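CLIP-associating protein (Drosophila melanogaster, PDB 4G3A) tracks microtubule plus ends and stabilises dynamic microtubules during mitotic spindle formation, the part described here being its N-terminal TOG domain, built of HEAT repeats. Local coordinates at residues Val153-His157 / Glu194-His198; Phe73-Lys78 / Leu112-Leu117; Gln67-Glu71 / Thr105-Ala110; Val173-Leu177 / Ala188-Leu192. All coordinates share one frame; numbering follows the deposited sequence. Where two conformers were deposited one is given.

Contact 1: residues Val153-His157 / Glu194-His198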
loop_
_atom_site.group_PDB
_atom_site.type_symbol
_atom_site.label_atom_id
_atom_site.label_comp_id
_atom_site.label_asym_id
_atom_site.label_seq_id
_atom_site.Cartn_x
_atom_site.Cartn_y
_atom_site.Cartn_z
ATOM N N VAL A 153 8.729 4.391 2.769
ATOM C CA VAL A 153 9.071 5.235 3.926
ATOM C C VAL A 153 8.338 4.749 5.181
ATOM O O VAL A 153 8.945 4.581 6.250
ATOM C CB VAL A 153 8.769 6.717 3.652
ATOM C CG1 VAL A 153 8.756 7.518 4.959
ATOM C CG2 VAL A 153 9.816 7.307 2.686
ATOM N N ASN A 154 7.042 4.493 5.043
ATOM C CA ASN A 154 6.230 4.071 6.192
ATOM C C ASN A 154 6.679 2.718 6.721
ATOM O O ASN A 154 6.756 2.515 7.928
ATOM C CB ASN A 154 4.740 4.005 5.833
ATOM C CG ASN A 154 4.149 5.361 5.492
ATOM O OD1 ASN A 154 3.105 5.445 4.848
ATOM N ND2 ASN A 154 4.814 6.428 5.914
ATOM N N ALA A 155 6.956 1.782 5.812
ATOM C CA ALA A 155 7.421 0.453 6.196
ATOM C C ALA A 155 8.770 0.490 6.935
ATOM O O ALA A 155 8.986 -0.236 7.915
ATOM C CB ALA A 155 7.522 -0.432 4.977
ATOM N N LEU A 156 9.677 1.332 6.459
ATOM C CA LEU A 156 10.963 1.523 7.122
ATOM C C LEU A 156 10.765 2.133 8.502
ATOM O O LEU A 156 11.331 1.674 9.493
ATOM C CB LEU A 156 11.852 2.440 6.262
ATOM C CG LEU A 156 13.359 2.469 6.530
ATOM C CD1 LEU A 156 13.971 1.094 6.313
ATOM C CD2 LEU A 156 14.046 3.525 5.639
ATOM N N HIS A 157 9.960 3.183 8.568
ATOM C CA HIS A 157 9.720 3.831 9.841
ATOM C C HIS A 157 9.080 2.854 10.830
ATOM O O HIS A 157 9.396 2.877 12.008
ATOM C CB HIS A 157 8.879 5.098 9.668
ATOM C CG HIS A 157 9.651 6.249 9.070
ATOM N ND1 HIS A 157 11.015 6.299 9.060
ATOM C CD2 HIS A 157 9.209 7.391 8.476
ATOM C CE1 HIS A 157 11.410 7.429 8.469
ATOM N NE2 HIS A 157 10.338 8.100 8.119
ATOM N N GLU A 194 14.649 10.053 4.172
ATOM C CA GLU A 194 14.081 9.151 5.175
ATOM C C GLU A 194 14.934 7.893 5.349
ATOM O O GLU A 194 15.113 7.413 6.468
ATOM C CB GLU A 194 12.641 8.747 4.811
ATOM C CG GLU A 194 11.709 9.907 4.488
ATOM C CD GLU A 194 11.439 10.826 5.677
ATOM O OE1 GLU A 194 11.683 10.423 6.839
ATOM O OE2 GLU A 194 10.971 11.960 5.441
ATOM N N ILE A 195 15.466 7.364 4.244
ATOM C CA ILE A 195 16.344 6.198 4.308
ATOM C C ILE A 195 17.649 6.573 5.029
ATOM O O ILE A 195 18.200 5.790 5.801
ATOM C CB ILE A 195 16.661 5.633 2.910
ATOM C CG1 ILE A 195 15.470 4.811 2.375
ATOM C CG2 ILE A 195 17.930 4.789 2.954
ATOM C CD1 ILE A 195 15.611 4.441 0.872
ATOM N N TYR A 196 18.135 7.778 4.795
ATOM C CA TYR A 196 19.321 8.224 5.534
ATOM C C TYR A 196 19.123 8.111 7.055
ATOM O O TYR A 196 20.048 7.751 7.788
ATOM C CB TYR A 196 19.707 9.649 5.152
ATOM C CG TYR A 196 20.873 10.199 5.964
ATOM C CD1 TYR A 196 22.183 9.854 5.662
ATOM C CD2 TYR A 196 20.650 11.049 7.032
ATOM C CE1 TYR A 196 23.252 10.351 6.411
ATOM C CE2 TYR A 196 21.701 11.549 7.787
ATOM C CZ TYR A 196 22.997 11.199 7.477
ATOM O OH TYR A 196 24.032 11.704 8.239
ATOM N N LYS A 197 17.919 8.409 7.529
ATOM C CA LYS A 197 17.659 8.348 8.965
ATOM C C LYS A 197 17.911 6.960 9.542
ATOM O O LYS A 197 18.292 6.832 10.703
ATOM C CB LYS A 197 16.252 8.837 9.294
ATOM C CG LYS A 197 16.064 10.326 9.076
ATOM C CD LYS A 197 14.595 10.708 9.150
ATOM C CE LYS A 197 14.390 12.155 8.726
ATOM N NZ LYS A 197 12.949 12.524 8.726
ATOM N N HIS A 198 17.712 5.924 8.729
ATOM C CA HIS A 198 17.862 4.548 9.199
ATOM C C HIS A 198 19.252 4.001 8.910
ATOM O O HIS A 198 19.798 3.210 9.675
ATOM C CB HIS A 198 16.810 3.641 8.550
ATOM C CG HIS A 198 15.424 3.888 9.044
ATOM N ND1 HIS A 198 14.823 3.113 10.005
ATOM C CD2 HIS A 198 14.517 4.851 8.720
ATOM C CE1 HIS A 198 13.612 3.578 10.264
ATOM N NE2 HIS A 198 13.411 4.637 9.488
#
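Two histidines, His157 and His198, are joined edge to edge by a nitrogen-nitrogen hydrogen bond: ND1 of His157 lies 2.9 Å from NE2 of His198, and either could be the donor. The rings meet rim to rim, their planes 26° apart. At the other end of the His157 ring, NE2 donates to OE1 of Glu194 over 3.0 Å. OE1 lies in the imidazole plane, yet the N-H reaches it from one face of the carboxylate plane, while Lys197 NZ comes from the opposite face in a salt bridge. OE2 is held by Gln190. A histidine suits this rim, since its two ring nitrogens can serve two partners at once. Beside these polar bonds, Leu156 CG, anti to the backbone N (chi1 -163°), sits over the centre of the His198 ring, 3.5 Å from the centroid, in a CH-pi contact. Leu156 CD2 meets Ile195 CG1 at 3.8 Å. Branched Val153 packs both methyls on the aliphatic CB and CG of Glu194. The segments, 18° from parallel, lie on helices 142-159 and 182-199; helix 104-119 touches Ala155 on one, and the Phe225 ring of helix 215-229 stacks on Tyr196 of the other.

Contact 2: residues Phe73-Lys78 / Leu112-Leu117; sequences FSELIK and LLLRDL
Asp116 OD2 is gripped by two donors: Ser74 OG, 2.8 Å from OD2, and a water 2.7 Å away that in turn accepts from Lys78 NZ. Ser74 OG approaches on the anti lone pair of OD2, away from OD1. The lysine ammonium, NZ, stays 4.5 Å from OD2, beyond a salt bridge, and is engaged directly by Glu75 OE2 on its own helix, with the water carrying its link across. The nearby positive charge would be expected to stabilise the carboxylate as an anion within this largely buried interface. Serine is well chosen here, because the backbones come close at this point, the CA atoms of Ser74 and Leu113 lying 5.1 Å apart, and a small hydroxyl fits between them. Segments 73-78 and 112-117, on helix 63-80 of HEAT repeat 1 and helix 104-119 of HEAT repeat 2, run 8° from parallel, as equivalent helices of successive HEAT repeats do in a TOG domain. Beside the polar cluster the interface turns apolar. Ile77 divides its branches: CG2, anti to the backbone N, rests 3.5 Å from the carbonyl oxygen of Asp116, while CG1 leads CD1 in between Leu113 CG and Leu117 CD2, the latter 3.6 Å away. Beta-branched isoleucine can thus cover backbone and side chains together. Leu113, whose CG is likewise anti to its amide nitrogen (chi1 -176°), sends CD1 to within 3.5 Å of Phe73 CB. The Phe73 ring itself leads away to Ile51 and Leu54 of helix 47-58 and Val91 of helix 88-98.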
loop_
_atom_site.group_PDB
_atom_site.type_symbol
_atom_site.label_atom_id
_atom_site.label_comp_id
_atom_site.label_asym_id
_atom_site.label_seq_id
_atom_site.Cartn_x
_atom_site.Cartn_y
_atom_site.Cartn_z
ATOM N N PHE A 73 -11.427 -5.559 3.085
ATOM C CA PHE A 73 -10.255 -6.405 2.982
ATOM C C PHE A 73 -9.370 -6.189 4.212
ATOM O O PHE A 73 -8.833 -7.140 4.769
ATOM C CB PHE A 73 -9.488 -6.145 1.674
ATOM C CG PHE A 73 -10.064 -6.864 0.468
ATOM C CD1 PHE A 73 -10.271 -8.236 0.493
ATOM C CD2 PHE A 73 -10.362 -6.173 -0.697
ATOM C CE1 PHE A 73 -10.789 -8.907 -0.612
ATOM C CE2 PHE A 73 -10.888 -6.836 -1.811
ATOM C CZ PHE A 73 -11.101 -8.204 -1.766
ATOM N N SER A 74 -9.206 -4.942 4.637
ATOM C CA SER A 74 -8.414 -4.688 5.837
ATOM C C SER A 74 -8.956 -5.488 7.029
ATOM O O SER A 74 -8.187 -6.080 7.795
ATOM C CB SER A 74 -8.360 -3.191 6.156
ATOM O OG SER A 74 -7.320 -2.556 5.425
ATOM N N GLU A 75 -10.280 -5.519 7.179
ATOM C CA GLU A 75 -10.888 -6.252 8.293
ATOM C C GLU A 75 -10.676 -7.766 8.187
ATOM O O GLU A 75 -10.383 -8.421 9.183
ATOM C CB GLU A 75 -12.377 -5.905 8.438
ATOM C CG GLU A 75 -12.612 -4.450 8.809
ATOM C CD GLU A 75 -11.803 -4.018 10.025
ATOM O OE1 GLU A 75 -11.733 -4.787 11.014
ATOM O OE2 GLU A 75 -11.228 -2.908 9.991
ATOM N N LEU A 76 -10.796 -8.313 6.980
ATOM C CA LEU A 76 -10.488 -9.729 6.751
ATOM C C LEU A 76 -9.020 -10.039 7.043
ATOM O O LEU A 76 -8.696 -11.076 7.634
ATOM C CB LEU A 76 -10.823 -10.138 5.312
ATOM C CG LEU A 76 -12.301 -10.091 4.916
ATOM C CD1 LEU A 76 -12.466 -10.196 3.405
ATOM C CD2 LEU A 76 -13.084 -11.190 5.623
ATOM N N ILE A 77 -8.130 -9.138 6.626
ATOM C CA ILE A 77 -6.712 -9.309 6.905
ATOM C C ILE A 77 -6.498 -9.378 8.410
ATOM O O ILE A 77 -5.789 -10.252 8.899
ATOM C CB ILE A 77 -5.876 -8.150 6.330
ATOM C CG1 ILE A 77 -5.818 -8.237 4.808
ATOM C CG2 ILE A 77 -4.465 -8.164 6.899
ATOM C CD1 ILE A 77 -5.495 -6.915 4.178
ATOM N N LYS A 78 -7.107 -8.449 9.143
ATOM C CA LYS A 78 -6.973 -8.430 10.596
ATOM C C LYS A 78 -7.481 -9.720 11.235
ATOM O O LYS A 78 -6.855 -10.248 12.150
ATOM C CB LYS A 78 -7.699 -7.228 11.191
ATOM C CG LYS A 78 -7.072 -5.906 10.834
ATOM C CD LYS A 78 -7.937 -4.775 11.319
ATOM C CE LYS A 78 -7.611 -3.498 10.585
ATOM N NZ LYS A 78 -8.519 -2.415 11.046
ATOM N N LEU A 112 -3.480 1.872 3.819
ATOM C CA LEU A 112 -3.755 1.215 5.091
ATOM C C LEU A 112 -3.899 -0.308 4.912
ATOM O O LEU A 112 -3.396 -1.079 5.721
ATOM C CB LEU A 112 -4.981 1.844 5.771
ATOM C CG LEU A 112 -5.432 1.297 7.129
ATOM C CD1 LEU A 112 -4.261 1.011 8.067
ATOM C CD2 LEU A 112 -6.425 2.255 7.775
ATOM N N LEU A 113 -4.562 -0.742 3.846
ATOM C CA LEU A 113 -4.622 -2.169 3.519
ATOM C C LEU A 113 -3.220 -2.768 3.397
ATOM O O LEU A 113 -2.954 -3.879 3.889
ATOM C CB LEU A 113 -5.412 -2.400 2.211
ATOM C CG LEU A 113 -5.649 -3.854 1.784
ATOM C CD1 LEU A 113 -6.884 -4.008 0.827
ATOM C CD2 LEU A 113 -4.399 -4.470 1.157
ATOM N N LEU A 114 -2.323 -2.039 2.729
ATOM C CA LEU A 114 -0.942 -2.498 2.590
ATOM C C LEU A 114 -0.250 -2.608 3.954
ATOM O O LEU A 114 0.417 -3.594 4.237
ATOM C CB LEU A 114 -0.135 -1.589 1.647
ATOM C CG LEU A 114 -0.619 -1.529 0.193
ATOM C CD1 LEU A 114 0.203 -0.510 -0.592
ATOM C CD2 LEU A 114 -0.549 -2.903 -0.453
ATOM N N ARG A 115 -0.411 -1.606 4.808
ATOM C CA ARG A 115 0.189 -1.689 6.141
ATOM C C ARG A 115 -0.410 -2.849 6.953
ATOM O O ARG A 115 0.293 -3.528 7.706
ATOM C CB ARG A 115 0.058 -0.350 6.878
ATOM C CG ARG A 115 0.863 0.781 6.214
ATOM C CD ARG A 115 1.084 1.965 7.165
ATOM N NE ARG A 115 -0.166 2.619 7.544
ATOM C CZ ARG A 115 -0.744 3.584 6.832
ATOM N NH1 ARG A 115 -0.191 4.000 5.701
ATOM N NH2 ARG A 115 -1.876 4.134 7.244
ATOM N N ASP A 116 -1.710 -3.083 6.784
ATOM C CA ASP A 116 -2.379 -4.173 7.491
ATOM C C ASP A 116 -1.829 -5.539 7.076
ATOM O O ASP A 116 -1.635 -6.413 7.919
ATOM C CB ASP A 116 -3.902 -4.107 7.308
ATOM C CG ASP A 116 -4.541 -2.948 8.069
ATOM O OD1 ASP A 116 -3.979 -2.488 9.090
ATOM O OD2 ASP A 116 -5.618 -2.493 7.640
ATOM N N LEU A 117 -1.554 -5.720 5.789
ATOM C CA LEU A 117 -0.931 -6.960 5.322
ATOM C C LEU A 117 0.352 -7.280 6.095
ATOM O O LEU A 117 0.634 -8.433 6.422
ATOM C CB LEU A 117 -0.613 -6.882 3.825
ATOM C CG LEU A 117 -1.749 -6.871 2.795
ATOM C CD1 LEU A 117 -1.220 -6.554 1.398
ATOM C CD2 LEU A 117 -2.501 -8.219 2.780
HETATM O O HOH W 1 -7.272 -0.910 9.066
#

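Contact 3: residues Gln67-Glu71 / Thr105-Ala110; sequences QKSLE and TVREKA
Gln67 reaches across to helix 104-119 with a nearly straight chain, and most of its atoms meet that helix. CB lies 4.0 Å from Val106 CG2. CG, set anti to the backbone N (chi1 174°), is pressed against Lys109 CG at 3.6 Å, methylene on methylene. CD passes between this lysine and Thr105, and at the tip OE1 accepts a hydrogen bond of 2.7 Å from Thr105 OG1. The hydroxyl comes in at a C=O...O angle of 127°, tilted 21° from the carbonyl plane. On the other side of the amide, NE2 gives a weak bond back to Glu71 OE1, consistent with the assigned amide orientation. Lys68 NZ also reaches that oxygen in a weak salt bridge, whereas Lys109 NZ does not touch it. Lys109 bends at chi2 and runs its aliphatic part along Glu71, with CD 3.8 Å from Glu71 CG. Leu70 CD1 meets the Val106 carbonyl and Ala110 CB, 4.1 Å away, where a small alanine suits the close helices. The chemistry implies a mixed seam between HEAT repeats 1 and 2: one direct hydrogen bond, amide to hydroxyl, flanked by long chains whose carbons pack, and a mainly aliphatic inner side with a water between the carbonyls of Leu70 and Lys109, weakly bound to the former.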
loop_
_atom_site.group_PDB
_atom_site.type_symbol
_atom_site.label_atom_id
_atom_site.label_comp_id
_atom_site.label_asym_id
_atom_site.label_seq_id
_atom_site.Cartn_x
_atom_site.Cartn_y
_atom_site.Cartn_z
ATOM N N GLN A 67 -13.709 1.970 -1.898
ATOM C CA GLN A 67 -13.051 2.283 -0.641
ATOM C C GLN A 67 -13.498 1.331 0.460
ATOM O O GLN A 67 -12.687 0.874 1.262
ATOM C CB GLN A 67 -13.325 3.728 -0.239
ATOM C CG GLN A 67 -12.790 4.094 1.124
ATOM C CD GLN A 67 -12.852 5.580 1.370
ATOM O OE1 GLN A 67 -12.760 6.374 0.434
ATOM N NE2 GLN A 67 -13.009 5.970 2.634
ATOM N N LYS A 68 -14.796 1.035 0.493
ATOM C CA LYS A 68 -15.343 0.144 1.507
ATOM C C LYS A 68 -14.832 -1.276 1.324
ATOM O O LYS A 68 -14.567 -1.965 2.303
ATOM C CB LYS A 68 -16.873 0.173 1.493
ATOM C CG LYS A 68 -17.479 1.508 1.887
ATOM C CD LYS A 68 -17.817 1.570 3.368
ATOM C CE LYS A 68 -16.875 2.495 4.111
ATOM N NZ LYS A 68 -16.611 3.752 3.343
ATOM N N SER A 69 -14.690 -1.711 0.073
ATOM C CA SER A 69 -14.087 -3.011 -0.193
ATOM C C SER A 69 -12.648 -3.089 0.344
ATOM O O SER A 69 -12.243 -4.114 0.894
ATOM C CB SER A 69 -14.122 -3.335 -1.683
ATOM O OG SER A 69 -13.177 -2.561 -2.394
ATOM N N LEU A 70 -11.885 -2.007 0.191
ATOM C CA LEU A 70 -10.530 -1.928 0.762
ATOM C C LEU A 70 -10.585 -2.046 2.287
ATOM O O LEU A 70 -9.851 -2.820 2.895
ATOM C CB LEU A 70 -9.856 -0.609 0.379
ATOM C CG LEU A 70 -9.470 -0.413 -1.088
ATOM C CD1 LEU A 70 -9.140 1.041 -1.362
ATOM C CD2 LEU A 70 -8.296 -1.312 -1.460
ATOM N N GLU A 71 -11.476 -1.278 2.898
ATOM C CA GLU A 71 -11.723 -1.387 4.328
ATOM C C GLU A 71 -12.180 -2.797 4.710
ATOM O O GLU A 71 -11.794 -3.321 5.757
ATOM C CB GLU A 71 -12.760 -0.347 4.758
ATOM C CG GLU A 71 -12.252 1.093 4.639
ATOM C CD GLU A 71 -13.311 2.134 4.984
ATOM O OE1 GLU A 71 -13.501 3.068 4.181
ATOM O OE2 GLU A 71 -13.954 2.022 6.048
ATOM N N THR A 105 -9.080 9.845 0.114
ATOM C CA THR A 105 -9.474 8.841 1.102
ATOM C C THR A 105 -9.316 7.429 0.547
ATOM O O THR A 105 -9.069 6.485 1.294
ATOM C CB THR A 105 -10.939 9.022 1.609
ATOM O OG1 THR A 105 -11.862 8.872 0.523
ATOM C CG2 THR A 105 -11.136 10.381 2.272
ATOM N N VAL A 106 -9.476 7.279 -0.763
ATOM C CA VAL A 106 -9.280 5.976 -1.387
ATOM C C VAL A 106 -7.807 5.563 -1.315
ATOM O O VAL A 106 -7.487 4.428 -0.963
ATOM C CB VAL A 106 -9.802 5.956 -2.846
ATOM C CG1 VAL A 106 -9.352 4.707 -3.553
ATOM C CG2 VAL A 106 -11.325 6.038 -2.868
ATOM N N ARG A 107 -6.905 6.487 -1.624
ATOM C CA ARG A 107 -5.476 6.185 -1.516
ATOM C C ARG A 107 -5.125 5.809 -0.078
ATOM O O ARG A 107 -4.334 4.898 0.167
ATOM C CB ARG A 107 -4.636 7.381 -1.966
ATOM C CG ARG A 107 -4.907 7.816 -3.397
ATOM C CD ARG A 107 -3.829 8.764 -3.895
ATOM N NE ARG A 107 -3.757 9.968 -3.074
ATOM C CZ ARG A 107 -4.509 11.046 -3.270
ATOM N NH1 ARG A 107 -5.388 11.069 -4.261
ATOM N NH2 ARG A 107 -4.385 12.099 -2.475
ATOM N N GLU A 108 -5.722 6.518 0.873
ATOM C CA GLU A 108 -5.468 6.273 2.291
ATOM C C GLU A 108 -5.807 4.842 2.666
ATOM O O GLU A 108 -4.986 4.121 3.236
ATOM C CB GLU A 108 -6.301 7.216 3.153
ATOM C CG GLU A 108 -5.708 8.592 3.344
ATOM C CD GLU A 108 -6.724 9.584 3.887
ATOM O OE1 GLU A 108 -7.787 9.140 4.380
ATOM O OE2 GLU A 108 -6.459 10.805 3.816
ATOM N N LYS A 109 -7.027 4.435 2.340
ATOM C CA LYS A 109 -7.487 3.101 2.709
ATOM C C LYS A 109 -6.680 2.034 1.982
ATOM O O LYS A 109 -6.452 0.951 2.515
ATOM C CB LYS A 109 -8.987 2.940 2.457
ATOM C CG LYS A 109 -9.852 3.941 3.227
ATOM C CD LYS A 109 -9.593 3.864 4.726
ATOM C CE LYS A 109 -10.434 4.882 5.496
ATOM N NZ LYS A 109 -10.096 4.883 6.937
ATOM N N ALA A 110 -6.229 2.350 0.771
ATOM C CA ALA A 110 -5.346 1.447 0.044
ATOM C C ALA A 110 -3.998 1.316 0.764
ATOM O O ALA A 110 -3.498 0.209 0.982
ATOM C CB ALA A 110 -5.151 1.933 -1.384
HETATM O O HOH W 2 -8.095 -0.277 4.428
#

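Contact 4: residues Val173-Leu177 / Ala188-Leu192; sequences VCALL and AIQTL
Val173 starts the contact by sliding its CG1 methyl alongside Leu192, 3.7 Å from CG and 3.8 Å from CD2. That methyl is anti to the backbone N (chi1 169°), which sets it toward the second helix, and the carbonyl oxygen of Val173 lies 3.8 Å from Ala188 CB. Cys174 points away at its CB, yet SG still grazes Leu192 CD1 at 4.1 Å; the side chain also touches Met210 and Val213. The two segments belong to HEAT repeat 3, with segment 173-177 packed on helix 182-199; this is the helix-against-helix hairpin from which a HEAT repeat is made. Further on, Leu176 touches Ala188 through its CB, 3.9 Å from the alanine CB, while Phe137 and Leu149 receive the leucine elsewhere. Ala188 suits this place because its lone methyl fits against the backbone at Leu176, with Ala188 CB 3.8 Å from Leu176 C. Leu177 then divides its two methyls: CD2 crosses Ile189 at about a right angle, 3.6 Å from CG1, and CD1 meets Leu192 CD1 tip to tip. Thr191 returns its hydroxyl to the carbonyl of Ala187 on its own helix, presenting CG2 to Val173.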
loop_
_atom_site.group_PDB
_atom_site.type_symbol
_atom_site.label_atom_id
_atom_site.label_comp_id
_atom_site.label_asym_id
_atom_site.label_seq_id
_atom_site.Cartn_x
_atom_site.Cartn_y
_atom_site.Cartn_z
ATOM N N VAL A 173 15.090 3.967 -6.604
ATOM C CA VAL A 173 14.658 5.253 -6.059
ATOM C C VAL A 173 15.442 6.396 -6.732
ATOM O O VAL A 173 14.889 7.444 -7.073
ATOM C CB VAL A 173 14.840 5.316 -4.531
ATOM C CG1 VAL A 173 14.641 6.754 -4.023
ATOM C CG2 VAL A 173 13.881 4.346 -3.851
ATOM N N CYS A 174 16.734 6.191 -6.936
ATOM C CA CYS A 174 17.534 7.214 -7.609
ATOM C C CYS A 174 17.036 7.464 -9.038
ATOM O O CYS A 174 17.012 8.600 -9.493
ATOM C CB CYS A 174 19.015 6.854 -7.586
ATOM S SG CYS A 174 19.810 7.117 -5.966
ATOM N N ALA A 175 16.618 6.405 -9.733
ATOM C CA ALA A 175 16.041 6.563 -11.066
ATOM C C ALA A 175 14.848 7.510 -11.049
ATOM O O ALA A 175 14.628 8.250 -12.004
ATOM C CB ALA A 175 15.633 5.206 -11.646
ATOM N N LEU A 176 14.067 7.478 -9.971
ATOM C CA LEU A 176 12.917 8.372 -9.855
ATOM C C LEU A 176 13.264 9.846 -9.616
ATOM O O LEU A 176 12.391 10.712 -9.732
ATOM C CB LEU A 176 11.927 7.863 -8.800
ATOM C CG LEU A 176 11.210 6.561 -9.199
ATOM C CD1 LEU A 176 10.100 6.246 -8.218
ATOM C CD2 LEU A 176 10.654 6.658 -10.611
ATOM N N LEU A 177 14.528 10.136 -9.280
ATOM C CA LEU A 177 14.988 11.526 -9.231
ATOM C C LEU A 177 14.825 12.210 -10.587
ATOM O O LEU A 177 14.608 13.415 -10.651
ATOM C CB LEU A 177 16.459 11.619 -8.780
ATOM C CG LEU A 177 16.737 11.233 -7.324
ATOM C CD1 LEU A 177 18.240 11.158 -7.042
ATOM C CD2 LEU A 177 16.073 12.219 -6.375
ATOM N N ALA A 188 11.065 11.278 -4.341
ATOM C CA ALA A 188 12.245 10.430 -4.397
ATOM C C ALA A 188 13.333 11.027 -3.497
ATOM O O ALA A 188 14.026 10.304 -2.774
ATOM C CB ALA A 188 12.737 10.310 -5.836
ATOM N N ILE A 189 13.472 12.349 -3.552
ATOM C CA ILE A 189 14.426 13.058 -2.702
ATOM C C ILE A 189 14.124 12.790 -1.238
ATOM O O ILE A 189 14.986 12.334 -0.495
ATOM C CB ILE A 189 14.382 14.581 -2.935
ATOM C CG1 ILE A 189 14.863 14.914 -4.345
ATOM C CG2 ILE A 189 15.247 15.298 -1.903
ATOM C CD1 ILE A 189 14.613 16.343 -4.755
ATOM N N GLN A 190 12.894 13.081 -0.834
ATOM C CA GLN A 190 12.510 12.878 0.554
ATOM C C GLN A 190 12.649 11.420 0.994
ATOM O O GLN A 190 12.977 11.160 2.153
ATOM C CB GLN A 190 11.098 13.398 0.831
ATOM C CG GLN A 190 10.809 13.549 2.310
ATOM C CD GLN A 190 11.817 14.461 2.988
ATOM O OE1 GLN A 190 12.351 15.380 2.368
ATOM N NE2 GLN A 190 12.089 14.209 4.257
ATOM N N THR A 191 12.443 10.475 0.080
ATOM C CA THR A 191 12.586 9.051 0.409
ATOM C C THR A 191 14.032 8.689 0.770
ATOM O O THR A 191 14.283 7.948 1.725
ATOM C CB THR A 191 12.116 8.138 -0.760
ATOM O OG1 THR A 191 10.730 8.362 -1.020
ATOM C CG2 THR A 191 12.329 6.679 -0.421
ATOM N N LEU A 192 14.984 9.211 0.000
ATOM C CA LEU A 192 16.402 9.004 0.304
ATOM C C LEU A 192 16.763 9.646 1.643
ATOM O O LEU A 192 17.554 9.102 2.419
ATOM C CB LEU A 192 17.269 9.567 -0.813
ATOM C CG LEU A 192 17.139 8.757 -2.108
ATOM C CD1 LEU A 192 17.792 9.510 -3.248
ATOM C CD2 LEU A 192 17.764 7.374 -1.928
#

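Contacts 2 and 3 hold the same two helices, 63-80 and 104-119, at successive levels, with centres 10 Å apart, and together join HEAT repeats 1 and 2. Contacts 1 and 4 likewise share helix 182-199: contact 4 pairs it with its partner inside repeat 3, whereas contact 1 pairs it with helix 142-159. Contacts 2 and 4 are buried, but contact 2 includes a buried carboxylate, Asp116, bonded to a serine hydroxyl and a water, while contact 4 is apolar in its contacts, with no hydrogen bond across the segments. Contacts 1 and 3 are partly buried, and their polar groups are at least partly exposed, histidines and charges in one, an amide and a hydroxyl in the other.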